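Local coordinates for protein TRAP dicarboxylate transporter-DctP subunit (Desulfovibrio salexigens, PDB 4N6D) that probably serves as the periplasmic solute-binding component of a TRAP transporter, capturing a substrate, perhaps a dicarboxylate or related organic acid, for uptake, at residues A[102-107]-A[323-328]. Numbering follows the deposited sequence. Where two conformers were deposited one is given.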
loop_
_atom_site.group_PDB
_atom_site.type_symbol
_atom_site.label_atom_id
_atom_site.label_comp_id
_atom_site.label_asym_id
_atom_site.label_seq_id
_atom_site.Cartn_x
_atom_site.Cartn_y
_atom_site.Cartn_z
ATOM N N PHE A 102 3.107 -1.408 14.698
ATOM C CA PHE A 102 4.068 -0.656 13.868
ATOM C C PHE A 102 3.912 0.848 14.067
ATOM O O PHE A 102 3.516 1.566 13.161
ATOM C CB PHE A 102 3.865 -1.026 12.403
ATOM C CG PHE A 102 3.987 -2.504 12.157
ATOM C CD1 PHE A 102 5.217 -3.111 12.152
ATOM C CD2 PHE A 102 2.857 -3.286 11.947
ATOM C CE1 PHE A 102 5.334 -4.464 11.944
ATOM C CE2 PHE A 102 2.989 -4.656 11.752
ATOM C CZ PHE A 102 4.222 -5.224 11.742
ATOM N N PRO A 103 4.224 1.332 15.268
ATOM C CA PRO A 103 3.966 2.749 15.558
ATOM C C PRO A 103 4.715 3.710 14.664
ATOM O O PRO A 103 4.219 4.827 14.459
ATOM C CB PRO A 103 4.439 2.908 16.997
ATOM C CG PRO A 103 5.270 1.704 17.289
ATOM C CD PRO A 103 4.671 0.607 16.470
ATOM N N LEU A 104 5.888 3.330 14.167
ATOM C CA LEU A 104 6.605 4.251 13.263
ATOM C C LEU A 104 6.129 4.093 11.837
ATOM O O LEU A 104 5.673 5.067 11.227
ATOM C CB LEU A 104 8.121 4.060 13.319
ATOM C CG LEU A 104 8.849 5.185 12.564
ATOM C CD1 LEU A 104 10.022 5.685 13.385
ATOM C CD2 LEU A 104 9.287 4.650 11.243
ATOM N N SER A 105 6.236 2.875 11.290
ATOM C CA SER A 105 5.978 2.666 9.866
ATOM C C SER A 105 4.530 2.892 9.481
ATOM O O SER A 105 4.242 3.182 8.319
ATOM C CB SER A 105 6.421 1.274 9.412
ATOM O OG SER A 105 7.819 1.078 9.670
ATOM N N SER A 106 3.619 2.751 10.442
ATOM C CA SER A 106 2.198 3.035 10.214
ATOM C C SER A 106 1.923 4.484 9.763
ATOM O O SER A 106 0.817 4.812 9.344
ATOM C CB SER A 106 1.386 2.715 11.463
ATOM O OG SER A 106 1.789 3.498 12.568
ATOM N N VAL A 107 2.927 5.352 9.867
ATOM C CA VAL A 107 2.759 6.725 9.390
ATOM C C VAL A 107 2.328 6.676 7.936
ATOM O O VAL A 107 1.551 7.543 7.454
ATOM C CB VAL A 107 4.053 7.556 9.567
ATOM C CG1 VAL A 107 5.151 7.068 8.645
ATOM C CG2 VAL A 107 3.773 9.037 9.347
ATOM N N ALA A 323 6.261 14.123 15.072
ATOM C CA ALA A 323 6.444 15.301 14.222
ATOM C C ALA A 323 7.721 15.157 13.393
ATOM O O ALA A 323 7.759 15.540 12.197
ATOM C CB ALA A 323 6.460 16.589 15.034
ATOM N N ALA A 324 8.773 14.603 13.992
ATOM C CA ALA A 324 10.016 14.431 13.255
ATOM C C ALA A 324 9.837 13.457 12.102
ATOM O O ALA A 324 10.378 13.663 11.002
ATOM C CB ALA A 324 11.151 13.989 14.176
ATOM N N VAL A 325 9.100 12.373 12.350
ATOM C CA VAL A 325 8.849 11.381 11.325
ATOM C C VAL A 325 8.032 12.002 10.188
ATOM O O VAL A 325 8.355 11.805 9.008
ATOM C CB VAL A 325 8.080 10.179 11.904
ATOM C CG1 VAL A 325 7.613 9.243 10.795
ATOM C CG2 VAL A 325 8.948 9.414 12.916
ATOM N N LEU A 326 6.976 12.746 10.519
ATOM C CA LEU A 326 6.143 13.358 9.480
ATOM C C LEU A 326 6.946 14.329 8.623
ATOM O O LEU A 326 6.769 14.401 7.422
ATOM C CB LEU A 326 4.942 14.084 10.078
ATOM C CG LEU A 326 3.857 13.166 10.659
ATOM C CD1 LEU A 326 2.988 13.875 11.673
ATOM C CD2 LEU A 326 3.023 12.566 9.551
ATOM N N SER A 327 7.824 15.095 9.240
ATOM C CA SER A 327 8.700 15.985 8.479
ATOM C C SER A 327 9.526 15.182 7.490
ATOM O O SER A 327 9.612 15.503 6.300
ATOM C CB SER A 327 9.648 16.723 9.405
ATOM O OG SER A 327 8.953 17.641 10.217
ATOM N N ASP A 328 10.168 14.141 7.994
ATOM C CA ASP A 328 11.008 13.319 7.151
ATOM C C ASP A 328 10.238 12.668 6.002
ATOM O O ASP A 328 10.765 12.529 4.900
ATOM C CB ASP A 328 11.704 12.248 7.980
ATOM C CG ASP A 328 12.799 12.811 8.853
ATOM O OD1 ASP A 328 13.179 13.989 8.652
ATOM O OD2 ASP A 328 13.290 12.053 9.731
#
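V107 and V325 meet through their branches, and with L104 and L326 they make a four-residue apolar contact between a helix and a loop that enters a 3-10 turn at 105-107; no hydrogen bond crosses it. CG1 of V325 lies anti to its backbone N (chi1 171°) and meets V107 on both branches, 3.9 Å from CG1 and 4.1 Å from CG2 of that residue. The other V325 methyl, CG2, receives L104, whose CD1 stops 3.9 Å from it. L104 does not set out toward the helix; its CG is swung anti to the backbone N (chi1 -170°), and only CD1 arrives. The tightest approach is between branch ends, CG2 of V107 standing 3.6 Å from CD2 of L326. V325 thus divides its two methyls between L104 and V107, while V107 bridges V325 and L326, neighbours on the helix.

Polar bonds hold the loop itself. F102 O is gripped twice by one residue, by S106 N at 3.0 Å and by S106 OG at 2.7 Å, from opposite faces of the carbonyl plane. V107 N bonds to L104 O at 3.1 Å, the 3-10 bond linking the two residues that face the helix. The E135 carboxylate takes the backbone N-H groups of L104 and S105, one on each oxygen.

The contact exemplifies dispersion packing in a periplasmic binding protein fold, joining the loop after strand 90-94 to C-terminal helix 322-337. L127 and Y131 of helix 117-131 border it, D328 forms a salt bridge with K130 of that same helix, and W311 of helix 294-317 touches V107 and V325 while its NE1 hydrogen-bonds S106 OG.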